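Local structure of acinetobacter secreted protease CpaA (Acinetobacter nosocomialis M2, 6O38) at residues K47-S52 / G77-F82; N252-A257 / K275-L280; Q266-Y271 / Q279-P284. The protein is a secreted, zinc-containing metalloprotease, probably a reprolysin-like peptidase, which forms a complex with its type II secretion chaperone CpaB. One frame throughout, in Å; residues are numbered along the deposited sequence.

Following the chain from the N terminus, interaction 1 comes first. It pairs strand 47-52 with strand 79-85 and closes a loop of 24 residues within the StcE-type range 21-95. Interactions 2 and 3 follow in a later StcE-type range, 208-282, with nearest atoms about 32 and 26 Å from interaction 1. Interaction 2 lays the loop segment 252-257 on the start of strand 277-288. Interaction 3 opens within the loop that interaction 2 closes, and ends four residues beyond it, so the two overlap. They share Gln279 and Leu280. Interaction 3 pairs neighbouring strands 266-272 and 277-288, and its Glu268 and Ser282 side reaches the CpaB chain.

Interaction 1: K47-S52 / G77-F82; sequences KITIRS and GDVYQF
Thr49 and Gln81 meet across two antiparallel strands, 47-52 and 79-82, in the first of the StcE-type beta-sandwich ranges of the chain. They form a non-hydrogen-bonded pair, and Arg51 with Val79 forms another. All four side chains rise from the same face of the sheet. Thr49 sends its two branches to different neighbours. Its OG1 lies 3.5 Å from Gln81 CG, and its CG2 lies 3.9 Å from Val79 CG1. Gln81 CG is anti to the backbone N (chi1 -172°), and beyond it the chain runs extended to the Lys47 side chain. The two chains cross obliquely there. Lys47 CD comes within 3.3 Å of Gln81 OE1, and the bend of the lysine at chi3 (-64°) keeps CE beside the same oxygen. NZ lies near that oxygen too, without forming a hydrogen bond. At the other end of the pairing, Arg51 and Val79 lie side by side and point the same way, with Arg51 CG 4.0 Å from Val79 CG2. The arginine NE goes on to a salt bridge with Glu24 of strand 22-27.

The opposite face carries the buried Ile48, Ile50, Tyr80 and Phe82. They meet each other loosely, with Ile50 CD1 4.5 Å from Phe82 CE2. Much of their packing is with residues beyond the two strands: Ile48 and Phe82 on Trp91, Ile50 and Tyr80 on Ile74.

The backbones are joined at two hydrogen-bonded pairs, Ile48 with Phe82 and Ile50 with Tyr80. Each pair makes two N-H to O bonds. A fifth backbone bond lies past the regular pairing. There Gly77 N gives a nearly straight bond to Ser52 O, 2.7 Å long with an angle of 177° at the hydrogen.

Interaction 2: N252-A257 / K275-L280; sequences NVNSQA and KGYWQL. With SO4 (sulfate ion), chain P.
The backbone oxygen of Trp278 accepts the N-H of Asn254 at 2.8 Å. A CA-H contact from Val253 reaches the same oxygen, with Val253 CA 3.4 Å from Trp278 O. Trp278 N in turn bonds to Asn252 O at 2.9 Å, so Val253 and Trp278 form a single bridge.

The side chain of Asn254 carries most of the rest. Its CG is anti to the backbone N (chi1 -174°), which sets it over one face of the Tyr277 ring. CB sits over the middle of that ring, 3.4 Å from its centroid, in a CH-pi contact. The amide is stacked on the ring, with the two planes 15° apart. From there Asn254 ND2 gives a straight hydrogen bond to Gln279 OE1, 3.0 Å long with 176° at the hydrogen. The bond lies in the amide plane of Asn254 and meets a lone pair of the glutamine oxygen. It should hold the asparagine amide flat against the tyrosine. Lys275 CB covers the opposite face of the ring, toward its rim.

A sulfate ion, probably from the crystallisation liquor, lies at the edge of the Tyr277 ring. Lys275 NZ bonds to its O1 at 2.7 Å. The approach of sulfate O4 to the tyrosine hydroxyl is too short to be trusted in detail.

The loop turns at Asn254 in an inverse gamma turn, and Ser255 OG accepts from Ala257 N in an ST turn. A G1 beta bulge sets Gly276 and Tyr277 against Val272. The loop 252-257, between strands 246-248 and 260-261, thus rests on the start of strand 277-288, while Trp278 and Leu280 pack on Phe269 of the neighbouring strand 266-272.

Interaction 3: Q266-Y271 / Q279-P284; sequences QYEFMY and QLISSP
In the beta hairpin of strands 266-272 and 277-288, Glu268 faces both Ile281 and Ser282. Glu268 N bonds to Ser282 O at 3.0 Å. Glu268 O accepts from Ile281 N at 3.2 Å and, weakly, from Ser282 N. Beside these bonds, Glu268 CB touches Ser282 CB at 3.6 Å. Ile281 CD1 lies against Glu268 CD and against CB of Met270, a selenomethionine. Ile281 CG1 stands between the backbone N and the carbonyl carbon (chi1 61°), close to Glu268 O, and CD1 continues extended from there. The Ile281 and Met270 side chains cross at about a right angle.

Two residues set against one make a classic beta bulge, which shifts the register by one between Glu268 and Phe269. Beyond it the antiparallel pairing resumes. Met270 N bonds to Gln279 O, and Gln279 N to Met270 O.

Phe269 and Leu280 share the other face of this StcE-type beta-sandwich strand pair. Leu280 CD1 reaches Phe269 CE2 at 3.8 Å and approaches Tyr267 at its ring edge. Pro284 CD lies over a face of the Tyr267 ring in a CH-pi contact, 3.6 Å from the centroid and 18° off the ring normal. The proline stands across the tyrosine at about a right angle, and Tyr267 OH bonds to Thr260 O.

Glu268 OE1 forms a salt bridge with Arg235 of strand 235-240, while OE2 lies close to the like-charged Asp122 of the CpaB chain. Ser282 OG bonds to Asn124 and Asp122 of the CpaB chain, and Gln266 O also accepts from ND2 of that Asn124.

Interaction 1: K47-S52 / G77-F82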
loop_
_atom_site.group_PDB
_atom_site.type_symbol
_atom_site.label_atom_id
_atom_site.label_comp_id
_atom_site.label_asym_id
_atom_site.label_seq_id
_atom_site.Cartn_x
_atom_site.Cartn_y
_atom_site.Cartn_z
ATOM N N LYS A 47 21.190 15.869 26.032
ATOM C CA LYS A 47 21.630 16.021 24.652
ATOM C C LYS A 47 22.218 14.708 24.155
ATOM O O LYS A 47 23.050 14.098 24.834
ATOM C CB LYS A 47 22.663 17.145 24.523
ATOM C CG LYS A 47 23.244 17.291 23.125
ATOM C CD LYS A 47 24.311 18.374 23.072
ATOM C CE LYS A 47 23.727 19.745 23.373
ATOM N NZ LYS A 47 24.750 20.820 23.248
ATOM N N ILE A 48 21.783 14.280 22.971
ATOM C CA ILE A 48 22.304 13.087 22.314
ATOM C C ILE A 48 22.731 13.469 20.905
ATOM O O ILE A 48 21.968 14.112 20.175
ATOM C CB ILE A 48 21.263 11.950 22.275
ATOM C CG1 ILE A 48 21.043 11.376 23.676
ATOM C CG2 ILE A 48 21.695 10.856 21.308
ATOM C CD1 ILE A 48 20.157 10.149 23.696
ATOM N N THR A 49 23.947 13.081 20.527
ATOM C CA THR A 49 24.480 13.355 19.199
ATOM C C THR A 49 24.920 12.048 18.558
ATOM O O THR A 49 25.704 11.297 19.147
ATOM C CB THR A 49 25.655 14.337 19.261
ATOM O OG1 THR A 49 25.204 15.591 19.790
ATOM C CG2 THR A 49 26.239 14.560 17.873
ATOM N N ILE A 50 24.415 11.780 17.358
ATOM C CA ILE A 50 24.711 10.555 16.623
ATOM C C ILE A 50 25.633 10.906 15.463
ATOM O O ILE A 50 25.284 11.731 14.609
ATOM C CB ILE A 50 23.432 9.870 16.120
ATOM C CG1 ILE A 50 22.486 9.576 17.286
ATOM C CG2 ILE A 50 23.773 8.588 15.376
ATOM C CD1 ILE A 50 21.172 8.955 16.861
ATOM N N ARG A 51 26.807 10.281 15.433
ATOM C CA ARG A 51 27.755 10.424 14.339
ATOM C C ARG A 51 27.986 9.067 13.689
ATOM O O ARG A 51 27.832 8.022 14.328
ATOM C CB ARG A 51 29.092 11.001 14.820
ATOM C CG ARG A 51 29.024 12.438 15.306
ATOM C CD ARG A 51 30.402 12.929 15.722
ATOM N NE ARG A 51 30.385 14.321 16.164
ATOM C CZ ARG A 51 31.458 14.980 16.590
ATOM N NH1 ARG A 51 31.353 16.244 16.976
ATOM N NH2 ARG A 51 32.638 14.373 16.635
ATOM N N SER A 52 28.359 9.089 12.412
ATOM C CA SER A 52 28.586 7.853 11.676
ATOM C C SER A 52 29.694 8.051 10.655
ATOM O O SER A 52 29.655 8.999 9.866
ATOM C CB SER A 52 27.306 7.386 10.974
ATOM O OG SER A 52 27.552 6.232 10.187
ATOM N N GLY A 77 29.233 10.453 7.622
ATOM C CA GLY A 77 29.403 11.889 7.632
ATOM C C GLY A 77 28.247 12.659 8.234
ATOM O O GLY A 77 28.375 13.872 8.439
ATOM N N ASP A 78 27.132 11.996 8.522
ATOM C CA ASP A 78 25.986 12.658 9.127
ATOM C C ASP A 78 26.221 12.898 10.614
ATOM O O ASP A 78 26.875 12.108 11.300
ATOM C CB ASP A 78 24.715 11.829 8.930
ATOM C CG ASP A 78 24.115 11.997 7.547
ATOM O OD1 ASP A 78 24.292 13.079 6.950
ATOM O OD2 ASP A 78 23.463 11.049 7.059
ATOM N N VAL A 79 25.681 14.011 11.105
ATOM C CA VAL A 79 25.761 14.393 12.513
ATOM C C VAL A 79 24.370 14.860 12.924
ATOM O O VAL A 79 23.953 15.971 12.577
ATOM C CB VAL A 79 26.807 15.486 12.767
ATOM C CG1 VAL A 79 26.783 15.916 14.227
ATOM C CG2 VAL A 79 28.198 14.997 12.378
ATOM N N TYR A 80 23.647 14.016 13.654
ATOM C CA TYR A 80 22.325 14.348 14.163
ATOM C C TYR A 80 22.413 14.676 15.647
ATOM O O TYR A 80 23.100 13.986 16.404
ATOM C CB TYR A 80 21.346 13.194 13.943
ATOM C CG TYR A 80 21.059 12.903 12.490
ATOM C CD1 TYR A 80 20.048 13.575 11.818
ATOM C CD2 TYR A 80 21.795 11.957 11.791
ATOM C CE1 TYR A 80 19.778 13.315 10.489
ATOM C CE2 TYR A 80 21.532 11.688 10.460
ATOM C CZ TYR A 80 20.523 12.371 9.815
ATOM O OH TYR A 80 20.255 12.110 8.490
ATOM N N GLN A 81 21.715 15.731 16.059
ATOM C CA GLN A 81 21.730 16.190 17.442
ATOM C C GLN A 81 20.300 16.337 17.937
ATOM O O GLN A 81 19.472 16.971 17.275
ATOM C CB GLN A 81 22.477 17.522 17.575
ATOM C CG GLN A 81 22.709 17.964 19.010
ATOM C CD GLN A 81 23.393 19.313 19.097
ATOM O OE1 GLN A 81 24.176 19.566 20.014
ATOM N NE2 GLN A 81 23.098 20.190 18.144
ATOM N N PHE A 82 20.014 15.752 19.098
ATOM C CA PHE A 82 18.691 15.805 19.702
ATOM C C PHE A 82 18.792 16.350 21.119
ATOM O O PHE A 82 19.756 16.066 21.836
ATOM C CB PHE A 82 18.028 14.421 19.726
ATOM C CG PHE A 82 17.761 13.850 18.364
ATOM C CD1 PHE A 82 16.571 14.117 17.707
ATOM C CD2 PHE A 82 18.696 13.039 17.744
ATOM C CE1 PHE A 82 16.322 13.590 16.454
ATOM C CE2 PHE A 82 18.453 12.510 16.490
ATOM C CZ PHE A 82 17.264 12.786 15.846
#

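Interaction 2: N252-A257 / K275-L280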
loop_
_atom_site.group_PDB
_atom_site.type_symbol
_atom_site.label_atom_id
_atom_site.label_comp_id
_atom_site.label_asym_id
_atom_site.label_seq_id
_atom_site.Cartn_x
_atom_site.Cartn_y
_atom_site.Cartn_z
ATOM N N ASN A 252 -17.189 19.732 -9.893
ATOM C CA ASN A 252 -15.737 19.875 -9.969
ATOM C C ASN A 252 -14.998 18.590 -9.618
ATOM O O ASN A 252 -13.762 18.593 -9.586
ATOM C CB ASN A 252 -15.208 21.013 -9.082
ATOM C CG ASN A 252 -15.942 22.319 -9.313
ATOM O OD1 ASN A 252 -16.217 22.696 -10.451
ATOM N ND2 ASN A 252 -16.267 23.015 -8.230
ATOM N N VAL A 253 -15.703 17.493 -9.353
ATOM C CA VAL A 253 -15.094 16.216 -9.007
ATOM C C VAL A 253 -15.285 15.258 -10.175
ATOM O O VAL A 253 -16.343 15.249 -10.816
ATOM C CB VAL A 253 -15.701 15.637 -7.713
ATOM C CG1 VAL A 253 -14.985 14.358 -7.305
ATOM C CG2 VAL A 253 -15.647 16.667 -6.595
ATOM N N ASN A 254 -14.261 14.449 -10.449
ATOM C CA ASN A 254 -14.321 13.453 -11.519
ATOM C C ASN A 254 -14.984 12.170 -11.012
ATOM O O ASN A 254 -14.423 11.075 -11.049
ATOM C CB ASN A 254 -12.925 13.179 -12.060
ATOM C CG ASN A 254 -12.934 12.256 -13.264
ATOM O OD1 ASN A 254 -13.858 12.288 -14.075
ATOM N ND2 ASN A 254 -11.904 11.427 -13.381
ATOM N N SER A 255 -16.215 12.329 -10.527
ATOM C CA SER A 255 -16.982 11.206 -10.007
ATOM C C SER A 255 -18.438 11.595 -9.803
ATOM O O SER A 255 -18.734 12.665 -9.259
ATOM C CB SER A 255 -16.385 10.709 -8.687
ATOM O OG SER A 255 -17.199 9.706 -8.104
ATOM N N GLN A 256 -19.352 10.734 -10.240
ATOM C CA GLN A 256 -20.774 10.909 -9.989
ATOM C C GLN A 256 -21.257 10.071 -8.815
ATOM O O GLN A 256 -22.459 10.053 -8.534
ATOM C CB GLN A 256 -21.579 10.555 -11.245
ATOM C CG GLN A 256 -21.243 11.399 -12.463
ATOM C CD GLN A 256 -22.010 10.969 -13.701
ATOM O OE1 GLN A 256 -21.420 10.567 -14.704
ATOM N NE2 GLN A 256 -23.334 11.054 -13.635
ATOM N N ALA A 257 -20.349 9.384 -8.126
ATOM C CA ALA A 257 -20.712 8.455 -7.071
ATOM C C ALA A 257 -21.278 9.196 -5.859
ATOM O O ALA A 257 -21.209 10.423 -5.749
ATOM C CB ALA A 257 -19.502 7.615 -6.662
ATOM N N LYS A 275 -6.397 17.817 -16.614
ATOM C CA LYS A 275 -7.790 17.412 -16.748
ATOM C C LYS A 275 -8.768 18.448 -16.209
ATOM O O LYS A 275 -9.916 18.493 -16.658
ATOM C CB LYS A 275 -8.027 16.082 -16.022
ATOM C CG LYS A 275 -7.275 14.902 -16.614
ATOM C CD LYS A 275 -7.705 14.617 -18.041
ATOM C CE LYS A 275 -6.973 13.405 -18.594
ATOM N NZ LYS A 275 -7.691 12.798 -19.749
ATOM N N GLY A 276 -8.339 19.275 -15.259
ATOM C CA GLY A 276 -9.182 20.337 -14.747
ATOM C C GLY A 276 -10.271 19.914 -13.786
ATOM O O GLY A 276 -11.336 20.539 -13.763
ATOM N N TYR A 277 -10.040 18.875 -12.986
ATOM C CA TYR A 277 -11.017 18.467 -11.988
ATOM C C TYR A 277 -10.301 17.856 -10.790
ATOM O O TYR A 277 -9.093 17.603 -10.819
ATOM C CB TYR A 277 -12.051 17.490 -12.571
ATOM C CG TYR A 277 -11.491 16.305 -13.341
ATOM C CD1 TYR A 277 -10.507 15.485 -12.796
ATOM C CD2 TYR A 277 -11.975 15.988 -14.602
ATOM C CE1 TYR A 277 -10.009 14.402 -13.496
ATOM C CE2 TYR A 277 -11.485 14.906 -15.308
ATOM C CZ TYR A 277 -10.503 14.116 -14.749
ATOM O OH TYR A 277 -10.012 13.038 -15.449
ATOM N N TRP A 278 -11.070 17.614 -9.732
ATOM C CA TRP A 278 -10.579 16.918 -8.550
ATOM C C TRP A 278 -10.764 15.418 -8.747
ATOM O O TRP A 278 -11.884 14.954 -8.990
ATOM C CB TRP A 278 -11.314 17.382 -7.293
ATOM C CG TRP A 278 -11.041 18.803 -6.905
ATOM C CD1 TRP A 278 -11.751 19.905 -7.277
ATOM C CD2 TRP A 278 -9.985 19.274 -6.058
ATOM N NE1 TRP A 278 -11.204 21.034 -6.718
ATOM C CE2 TRP A 278 -10.117 20.673 -5.965
ATOM C CE3 TRP A 278 -8.941 18.648 -5.371
ATOM C CZ2 TRP A 278 -9.244 21.457 -5.215
ATOM C CZ3 TRP A 278 -8.076 19.427 -4.627
ATOM C CH2 TRP A 278 -8.232 20.817 -4.555
ATOM N N GLN A 279 -9.672 14.668 -8.651
ATOM C CA GLN A 279 -9.722 13.214 -8.720
ATOM C C GLN A 279 -10.011 12.649 -7.336
ATOM O O GLN A 279 -9.410 13.079 -6.347
ATOM C CB GLN A 279 -8.407 12.653 -9.262
ATOM C CG GLN A 279 -8.356 11.132 -9.335
ATOM C CD GLN A 279 -9.110 10.575 -10.529
ATOM O OE1 GLN A 279 -9.673 11.324 -11.329
ATOM N NE2 GLN A 279 -9.124 9.253 -10.655
ATOM N N LEU A 280 -10.937 11.694 -7.266
ATOM C CA LEU A 280 -11.260 11.030 -6.008
ATOM C C LEU A 280 -10.271 9.893 -5.788
ATOM O O LEU A 280 -10.290 8.893 -6.514
ATOM C CB LEU A 280 -12.698 10.517 -6.025
ATOM C CG LEU A 280 -13.131 9.685 -4.817
ATOM C CD1 LEU A 280 -13.112 10.524 -3.550
ATOM C CD2 LEU A 280 -14.509 9.080 -5.044
HETATM S S SO4 P . -10.387 11.524 -18.209
HETATM O O1 SO4 P . -10.050 11.498 -19.629
HETATM O O2 SO4 P . -11.676 10.871 -18.000
HETATM O O3 SO4 P . -9.356 10.822 -17.452
HETATM O O4 SO4 P . -10.467 12.909 -17.753
#

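Interaction 3: Q266-Y271 / Q279-P284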
loop_
_atom_site.group_PDB
_atom_site.type_symbol
_atom_site.label_atom_id
_atom_site.label_comp_id
_atom_site.label_asym_id
_atom_site.label_seq_id
_atom_site.Cartn_x
_atom_site.Cartn_y
_atom_site.Cartn_z
ATOM N N GLN A 266 -14.035 9.582 5.818
ATOM C CA GLN A 266 -12.959 10.434 5.328
ATOM C C GLN A 266 -12.877 10.326 3.813
ATOM O O GLN A 266 -12.866 9.219 3.267
ATOM C CB GLN A 266 -11.617 10.059 5.967
ATOM C CG GLN A 266 -10.476 10.984 5.581
ATOM C CD GLN A 266 -9.183 10.657 6.301
ATOM O OE1 GLN A 266 -9.071 10.845 7.512
ATOM N NE2 GLN A 266 -8.206 10.142 5.562
ATOM N N TYR A 267 -12.815 11.475 3.146
ATOM C CA TYR A 267 -12.633 11.554 1.706
ATOM C C TYR A 267 -11.371 12.346 1.400
ATOM O O TYR A 267 -11.043 13.305 2.105
ATOM C CB TYR A 267 -13.835 12.219 1.023
ATOM C CG TYR A 267 -15.099 11.387 1.009
ATOM C CD1 TYR A 267 -15.901 11.288 2.138
ATOM C CD2 TYR A 267 -15.497 10.715 -0.139
ATOM C CE1 TYR A 267 -17.059 10.534 2.127
ATOM C CE2 TYR A 267 -16.653 9.959 -0.161
ATOM C CZ TYR A 267 -17.432 9.873 0.975
ATOM O OH TYR A 267 -18.583 9.120 0.957
ATOM N N GLU A 268 -10.668 11.945 0.344
ATOM C CA GLU A 268 -9.468 12.636 -0.103
ATOM C C GLU A 268 -9.592 12.931 -1.589
ATOM O O GLU A 268 -9.958 12.048 -2.372
ATOM C CB GLU A 268 -8.209 11.806 0.174
ATOM C CG GLU A 268 -6.923 12.616 0.183
ATOM C CD GLU A 268 -5.714 11.789 0.573
ATOM O OE1 GLU A 268 -4.579 12.302 0.466
ATOM O OE2 GLU A 268 -5.896 10.624 0.986
ATOM N N PHE A 269 -9.283 14.166 -1.973
ATOM C CA PHE A 269 -9.379 14.601 -3.356
ATOM C C PHE A 269 -8.041 15.172 -3.798
ATOM O O PHE A 269 -7.291 15.733 -2.996
ATOM C CB PHE A 269 -10.480 15.656 -3.550
ATOM C CG PHE A 269 -11.842 15.203 -3.105
ATOM C CD1 PHE A 269 -12.216 15.292 -1.774
ATOM C CD2 PHE A 269 -12.745 14.686 -4.018
ATOM C CE1 PHE A 269 -13.467 14.876 -1.363
ATOM C CE2 PHE A 269 -13.997 14.267 -3.614
ATOM C CZ PHE A 269 -14.359 14.363 -2.285
HETATM N N MSE A 270 -7.749 15.019 -5.084
HETATM C CA MSE A 270 -6.503 15.518 -5.650
HETATM C C MSE A 270 -6.759 16.186 -6.992
HETATM O O MSE A 270 -7.325 15.576 -7.898
HETATM C CB MSE A 270 -5.492 14.383 -5.810
HETATM C CG MSE A 270 -4.153 14.823 -6.372
HETATM SE SE MSE A 270 -3.028 13.309 -6.854
HETATM C CE MSE A 270 -4.129 12.559 -8.278
ATOM N N TYR A 271 -6.335 17.439 -7.120
ATOM C CA TYR A 271 -6.580 18.194 -8.340
ATOM C C TYR A 271 -5.603 17.778 -9.431
ATOM O O TYR A 271 -4.425 17.516 -9.168
ATOM C CB TYR A 271 -6.466 19.696 -8.078
ATOM C CG TYR A 271 -7.023 20.540 -9.200
ATOM C CD1 TYR A 271 -8.395 20.676 -9.372
ATOM C CD2 TYR A 271 -6.183 21.193 -10.091
ATOM C CE1 TYR A 271 -8.914 21.443 -10.397
ATOM C CE2 TYR A 271 -6.693 21.962 -11.120
ATOM C CZ TYR A 271 -8.059 22.085 -11.267
ATOM O OH TYR A 271 -8.574 22.849 -12.288
ATOM N N GLN A 279 -9.672 14.668 -8.651
ATOM C CA GLN A 279 -9.722 13.214 -8.720
ATOM C C GLN A 279 -10.011 12.649 -7.336
ATOM O O GLN A 279 -9.410 13.079 -6.347
ATOM C CB GLN A 279 -8.407 12.653 -9.262
ATOM C CG GLN A 279 -8.356 11.132 -9.335
ATOM C CD GLN A 279 -9.110 10.575 -10.529
ATOM O OE1 GLN A 279 -9.673 11.324 -11.329
ATOM N NE2 GLN A 279 -9.124 9.253 -10.655
ATOM N N LEU A 280 -10.937 11.694 -7.266
ATOM C CA LEU A 280 -11.260 11.030 -6.008
ATOM C C LEU A 280 -10.271 9.893 -5.788
ATOM O O LEU A 280 -10.290 8.893 -6.514
ATOM C CB LEU A 280 -12.698 10.517 -6.025
ATOM C CG LEU A 280 -13.131 9.685 -4.817
ATOM C CD1 LEU A 280 -13.112 10.524 -3.550
ATOM C CD2 LEU A 280 -14.509 9.080 -5.044
ATOM N N ILE A 281 -9.404 10.040 -4.787
ATOM C CA ILE A 281 -8.342 9.070 -4.534
ATOM C C ILE A 281 -8.558 8.267 -3.259
ATOM O O ILE A 281 -7.826 7.289 -3.036
ATOM C CB ILE A 281 -6.956 9.748 -4.499
ATOM C CG1 ILE A 281 -6.899 10.793 -3.383
ATOM C CG2 ILE A 281 -6.640 10.381 -5.845
ATOM C CD1 ILE A 281 -5.566 11.500 -3.282
ATOM N N SER A 282 -9.525 8.635 -2.421
ATOM C CA SER A 282 -9.795 7.883 -1.202
ATOM C C SER A 282 -11.229 8.148 -0.772
ATOM O O SER A 282 -11.647 9.307 -0.689
ATOM C CB SER A 282 -8.816 8.271 -0.086
ATOM O OG SER A 282 -9.189 7.692 1.152
ATOM N N SER A 283 -11.969 7.079 -0.491
ATOM C CA SER A 283 -13.370 7.174 -0.108
ATOM C C SER A 283 -13.725 5.966 0.746
ATOM O O SER A 283 -13.092 4.913 0.615
ATOM C CB SER A 283 -14.283 7.242 -1.341
ATOM O OG SER A 283 -14.046 6.152 -2.212
ATOM N N PRO A 284 -14.722 6.085 1.621
ATOM C CA PRO A 284 -15.055 4.968 2.512
ATOM C C PRO A 284 -15.739 3.827 1.776
ATOM O O PRO A 284 -16.298 3.986 0.689
ATOM C CB PRO A 284 -16.002 5.601 3.542
ATOM C CG PRO A 284 -15.813 7.079 3.404
ATOM C CD PRO A 284 -15.460 7.307 1.973
#